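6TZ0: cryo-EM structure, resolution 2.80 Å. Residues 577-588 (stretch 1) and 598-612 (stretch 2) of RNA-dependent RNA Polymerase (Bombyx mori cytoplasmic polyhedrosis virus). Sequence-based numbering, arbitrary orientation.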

# COMPACT_ATOMS: atom_id res chain seq x y z
N PRO A 577 -11.49 26.36 2.96
CA PRO A 577 -10.25 27.13 3.05
C PRO A 577 -9.23 26.39 3.90
O PRO A 577 -9.56 25.53 4.71
CB PRO A 577 -10.70 28.42 3.74
CG PRO A 577 -11.79 27.97 4.64
CD PRO A 577 -12.50 26.85 3.92
N ARG A 578 -7.96 26.75 3.67
CA ARG A 578 -6.82 26.35 4.51
C ARG A 578 -6.65 24.83 4.54
O ARG A 578 -6.89 24.17 5.55
CB ARG A 578 -6.96 26.91 5.94
CG ARG A 578 -6.42 28.30 6.16
CD ARG A 578 -7.31 29.34 5.55
NE ARG A 578 -6.96 30.69 5.94
CZ ARG A 578 -7.53 31.76 5.42
NH1 ARG A 578 -7.18 32.96 5.84
NH2 ARG A 578 -8.46 31.63 4.48
N PHE A 579 -6.25 24.28 3.39
CA PHE A 579 -5.90 22.86 3.40
C PHE A 579 -4.43 22.63 3.72
O PHE A 579 -4.11 22.03 4.75
CB PHE A 579 -6.28 22.19 2.07
CG PHE A 579 -5.71 20.82 1.91
CD1 PHE A 579 -6.03 19.80 2.79
CD2 PHE A 579 -4.88 20.53 0.84
CE1 PHE A 579 -5.50 18.53 2.63
CE2 PHE A 579 -4.36 19.26 0.68
CZ PHE A 579 -4.67 18.27 1.57
N GLY A 580 -3.53 23.08 2.88
CA GLY A 580 -2.13 22.84 3.16
C GLY A 580 -1.37 24.13 3.33
O GLY A 580 -1.49 24.82 4.34
N PRO A 581 -0.54 24.45 2.35
CA PRO A 581 -0.08 25.83 2.18
C PRO A 581 -1.06 26.70 1.41
O PRO A 581 -0.73 27.85 1.12
CB PRO A 581 1.22 25.64 1.39
CG PRO A 581 1.00 24.41 0.61
CD PRO A 581 0.17 23.52 1.46
N TYR A 582 -2.23 26.17 1.09
CA TYR A 582 -3.20 26.83 0.23
C TYR A 582 -4.28 27.49 1.06
O TYR A 582 -4.58 27.07 2.17
CB TYR A 582 -3.83 25.82 -0.73
CG TYR A 582 -2.83 25.12 -1.59
CD1 TYR A 582 -2.26 25.76 -2.67
CD2 TYR A 582 -2.47 23.81 -1.33
CE1 TYR A 582 -1.35 25.12 -3.47
CE2 TYR A 582 -1.56 23.17 -2.12
CZ TYR A 582 -1.00 23.83 -3.19
OH TYR A 582 -0.09 23.19 -3.98
N TYR A 583 -4.86 28.54 0.48
CA TYR A 583 -5.92 29.30 1.13
C TYR A 583 -6.82 29.87 0.05
O TYR A 583 -6.38 30.10 -1.08
CB TYR A 583 -5.33 30.39 2.05
CG TYR A 583 -4.29 31.28 1.41
CD1 TYR A 583 -2.95 30.94 1.45
CD2 TYR A 583 -4.64 32.47 0.77
CE1 TYR A 583 -1.99 31.73 0.87
CE2 TYR A 583 -3.68 33.27 0.19
CZ TYR A 583 -2.36 32.89 0.24
OH TYR A 583 -1.39 33.67 -0.33
N ALA A 584 -8.08 30.06 0.40
CA ALA A 584 -9.09 30.47 -0.57
C ALA A 584 -8.88 31.93 -0.97
O ALA A 584 -8.66 32.79 -0.12
CB ALA A 584 -10.48 30.27 -0.00
N LYS A 585 -8.95 32.20 -2.27
CA LYS A 585 -8.67 33.53 -2.78
C LYS A 585 -9.24 33.68 -4.18
O LYS A 585 -9.57 32.69 -4.84
CB LYS A 585 -7.17 33.82 -2.80
CG LYS A 585 -6.34 32.98 -3.75
CD LYS A 585 -4.90 33.43 -3.67
CE LYS A 585 -4.02 32.75 -4.69
NZ LYS A 585 -3.81 31.32 -4.38
N ASN A 586 -9.35 34.92 -4.63
CA ASN A 586 -9.70 35.21 -6.01
C ASN A 586 -8.50 34.97 -6.91
O ASN A 586 -7.36 35.28 -6.56
CB ASN A 586 -10.18 36.65 -6.18
CG ASN A 586 -11.51 36.90 -5.54
OD1 ASN A 586 -12.41 36.06 -5.59
ND2 ASN A 586 -11.67 38.06 -4.94
N MET A 587 -8.78 34.43 -8.09
CA MET A 587 -7.74 33.85 -8.92
C MET A 587 -8.06 34.16 -10.37
O MET A 587 -9.21 34.01 -10.79
CB MET A 587 -7.68 32.34 -8.66
CG MET A 587 -6.63 31.55 -9.39
SD MET A 587 -6.73 29.86 -8.77
CE MET A 587 -5.65 29.00 -9.89
N GLU A 588 -7.07 34.62 -11.13
CA GLU A 588 -7.27 34.89 -12.54
C GLU A 588 -7.41 33.57 -13.29
O GLU A 588 -6.69 32.61 -13.03
CB GLU A 588 -6.10 35.70 -13.10
CG GLU A 588 -6.27 36.15 -14.53
CD GLU A 588 -5.09 36.94 -15.03
OE1 GLU A 588 -4.14 37.14 -14.25
OE2 GLU A 588 -5.10 37.34 -16.21
N GLN A 598 -10.97 35.84 -16.66
CA GLN A 598 -11.98 36.15 -15.67
C GLN A 598 -11.36 36.02 -14.28
O GLN A 598 -10.23 35.58 -14.12
CB GLN A 598 -13.18 35.22 -15.83
CG GLN A 598 -13.78 35.17 -17.23
CD GLN A 598 -14.37 36.49 -17.67
OE1 GLN A 598 -13.84 37.16 -18.54
NE2 GLN A 598 -15.49 36.86 -17.07
N VAL A 599 -12.12 36.40 -13.26
CA VAL A 599 -11.68 36.27 -11.88
C VAL A 599 -12.73 35.46 -11.13
O VAL A 599 -13.89 35.86 -11.07
CB VAL A 599 -11.45 37.62 -11.19
CG1 VAL A 599 -11.19 37.43 -9.73
CG2 VAL A 599 -10.28 38.35 -11.83
N LYS A 600 -12.33 34.32 -10.59
CA LYS A 600 -13.21 33.47 -9.81
C LYS A 600 -12.63 33.23 -8.43
O LYS A 600 -11.42 33.33 -8.22
CB LYS A 600 -13.47 32.13 -10.49
CG LYS A 600 -14.22 32.24 -11.80
CD LYS A 600 -15.63 32.74 -11.58
CE LYS A 600 -16.43 32.72 -12.87
NZ LYS A 600 -15.97 33.75 -13.83
N TYR A 601 -13.51 32.94 -7.49
CA TYR A 601 -13.12 32.59 -6.13
C TYR A 601 -12.85 31.10 -6.07
O TYR A 601 -13.74 30.29 -6.35
CB TYR A 601 -14.23 32.99 -5.16
CG TYR A 601 -13.88 32.85 -3.70
CD1 TYR A 601 -13.16 33.83 -3.05
CD2 TYR A 601 -14.29 31.74 -2.98
CE1 TYR A 601 -12.85 33.72 -1.72
CE2 TYR A 601 -13.99 31.62 -1.65
CZ TYR A 601 -13.27 32.61 -1.02
OH TYR A 601 -12.97 32.49 0.31
N VAL A 602 -11.62 30.73 -5.73
CA VAL A 602 -11.17 29.35 -5.75
C VAL A 602 -10.76 28.96 -4.34
O VAL A 602 -9.90 29.62 -3.74
CB VAL A 602 -10.00 29.15 -6.73
CG1 VAL A 602 -9.55 27.72 -6.75
CG2 VAL A 602 -10.38 29.61 -8.12
N ASN A 603 -11.35 27.90 -3.80
CA ASN A 603 -11.01 27.48 -2.45
C ASN A 603 -9.72 26.66 -2.45
O ASN A 603 -9.11 26.42 -3.49
CB ASN A 603 -12.18 26.74 -1.79
CG ASN A 603 -12.62 25.51 -2.55
OD1 ASN A 603 -12.09 25.18 -3.59
ND2 ASN A 603 -13.59 24.81 -2.00
N ALA A 604 -9.30 26.22 -1.26
CA ALA A 604 -7.98 25.61 -1.10
C ALA A 604 -7.92 24.21 -1.69
O ALA A 604 -6.91 23.83 -2.30
CB ALA A 604 -7.61 25.57 0.38
N ALA A 605 -8.99 23.43 -1.51
CA ALA A 605 -9.00 22.05 -1.97
C ALA A 605 -8.97 21.94 -3.48
O ALA A 605 -8.34 21.03 -4.02
CB ALA A 605 -10.23 21.34 -1.43
N TRP A 606 -9.60 22.89 -4.17
CA TRP A 606 -9.62 22.85 -5.63
C TRP A 606 -8.29 23.30 -6.20
O TRP A 606 -7.85 22.79 -7.24
CB TRP A 606 -10.83 23.66 -6.10
CG TRP A 606 -11.10 23.80 -7.54
CD1 TRP A 606 -10.83 22.91 -8.52
CD2 TRP A 606 -11.93 24.80 -8.13
NE1 TRP A 606 -11.33 23.35 -9.71
CE2 TRP A 606 -12.02 24.51 -9.50
CE3 TRP A 606 -12.56 25.94 -7.63
CZ2 TRP A 606 -12.71 25.33 -10.38
CZ3 TRP A 606 -13.25 26.75 -8.52
CH2 TRP A 606 -13.32 26.44 -9.87
N GLN A 607 -7.57 24.17 -5.48
CA GLN A 607 -6.19 24.49 -5.82
C GLN A 607 -5.29 23.26 -5.68
O GLN A 607 -4.47 22.97 -6.56
CB GLN A 607 -5.65 25.60 -4.93
CG GLN A 607 -6.30 26.94 -5.12
CD GLN A 607 -5.77 27.96 -4.15
OE1 GLN A 607 -4.85 27.69 -3.39
NE2 GLN A 607 -6.38 29.13 -4.14
N ALA A 608 -5.44 22.53 -4.57
CA ALA A 608 -4.61 21.35 -4.34
C ALA A 608 -4.90 20.25 -5.35
O ALA A 608 -3.97 19.64 -5.88
CB ALA A 608 -4.83 20.82 -2.92
N CYS A 609 -6.17 20.02 -5.66
CA CYS A 609 -6.53 18.97 -6.60
C CYS A 609 -6.12 19.33 -8.02
O CYS A 609 -5.67 18.46 -8.77
CB CYS A 609 -8.03 18.69 -6.53
SG CYS A 609 -8.51 17.93 -4.98
N ALA A 610 -6.23 20.61 -8.40
CA ALA A 610 -5.82 21.00 -9.74
C ALA A 610 -4.31 20.96 -9.89
O ALA A 610 -3.80 20.57 -10.95
CB ALA A 610 -6.35 22.40 -10.05
N LEU A 611 -3.57 21.33 -8.84
CA LEU A 611 -2.12 21.28 -8.91
C LEU A 611 -1.62 19.84 -8.90
O LEU A 611 -0.59 19.55 -9.52
CB LEU A 611 -1.52 22.09 -7.76
CG LEU A 611 -0.03 22.41 -7.78
CD1 LEU A 611 0.20 23.78 -7.21
CD2 LEU A 611 0.77 21.41 -6.97
N GLU A 612 -2.32 18.94 -8.23
CA GLU A 612 -1.95 17.54 -8.31
C GLU A 612 -2.26 16.96 -9.68
O GLU A 612 -1.44 16.24 -10.25
CB GLU A 612 -2.64 16.74 -7.20
CG GLU A 612 -2.14 15.32 -7.05
CD GLU A 612 -2.91 14.33 -7.90
OE1 GLU A 612 -4.12 14.56 -8.12
OE2 GLU A 612 -2.31 13.36 -8.38

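The contact is a two-part one, an antiparallel pairing of two short strands that runs on into a helix whose first turns pack against the loop preceding the first strand. Together the parts bury 915 Å², both sides summed.

The strand assignment rests on direction and register. Strands 585-588 and 598-602 run at 145° to one another, their axes approaching to 4.5 Å, and four residue pairs alternate between wide and narrow spacing. Lys585 with Val602 and Met587 with Lys600 are the hydrogen-bonded pairs: Lys585 CA is 5.7 Å from Val602 CA, and Met587 CA is 5.6 Å from Lys600 CA. Asn586 with Tyr601 and Glu588 with Val599 are the non-hydrogen-bonded pairs: Asn586 CA is 4.3 Å from Tyr601 CA, and Glu588 CA is 4.7 Å from Val599 CA. Each wide pair closes a ring of two bonds. Lys585 N donates to Val602 O at 3.1 Å (163°) and Val602 N to Lys585 O at 3.0 Å (174°), both nearly straight. Met587 N reaches Lys600 O at 2.9 Å, though more bent at 140°, while Lys600 N returns to Met587 O at 3.1 Å and 163°. At the narrow positions the backbone is held close enough for CA-H...O contacts: Asn586 CA lies 3.4 Å from Lys600 O, and Glu588 CA lies 3.4 Å from Gln598 O. The same pattern extends one residue before the first strand, where Ala584 CA is 3.4 Å from Val602 O.

Alternation also sorts the side chains. Lys585, Met587, Lys600 and Val602 share one face, on which Met587 SD meets Val602 CG2 at 3.7 Å, an apolar contact reached by a fully extended methionine (t, t, t). The other face carries Asn586, Glu588, Val599 and Tyr601. There, Asn586 OD1 sits at the edge of the Tyr601 ring, 3.5 Å from Tyr601 CD1, and Asn586 CB touches Val599 CG1 at 3.8 Å. Farther along the same tyrosine, Ala584 CB packs 3.8 Å from Tyr601 CZ.

Asn603 marks the change from strand to helix. As N-cap, its OD1 accepts a weak bond from Trp606 N at 3.4 Å (147°), occupying a backbone amide that has no carbonyl partner one turn earlier in the helix. Immediately afterward, Ala604 directs its small side chain into the loop: its CB lies 4.0 Å from Phe579 CB and 3.9 Å from Tyr582 CB. One turn on, Ala608 CB continues this apolar surface, 3.8 Å from Phe579 CD2. The Tyr582 ring lies along the helix, with Ala608 CA over one of its faces, and its far end reaches Leu611, where Tyr582 CZ is 4.2 Å from Leu611 CD1. The spacing of Ala604, Ala608 and Leu611 places all three on one side of the helix.

Gln607 adds a polar link. Its NE2 donates to Tyr583 O at 3.2 Å, a weak bond by its 133° angle. Lys585 NZ approaches the same Gln607 NE2 to 3.4 Å, but both are donors, so this is proximity without a hydrogen bond.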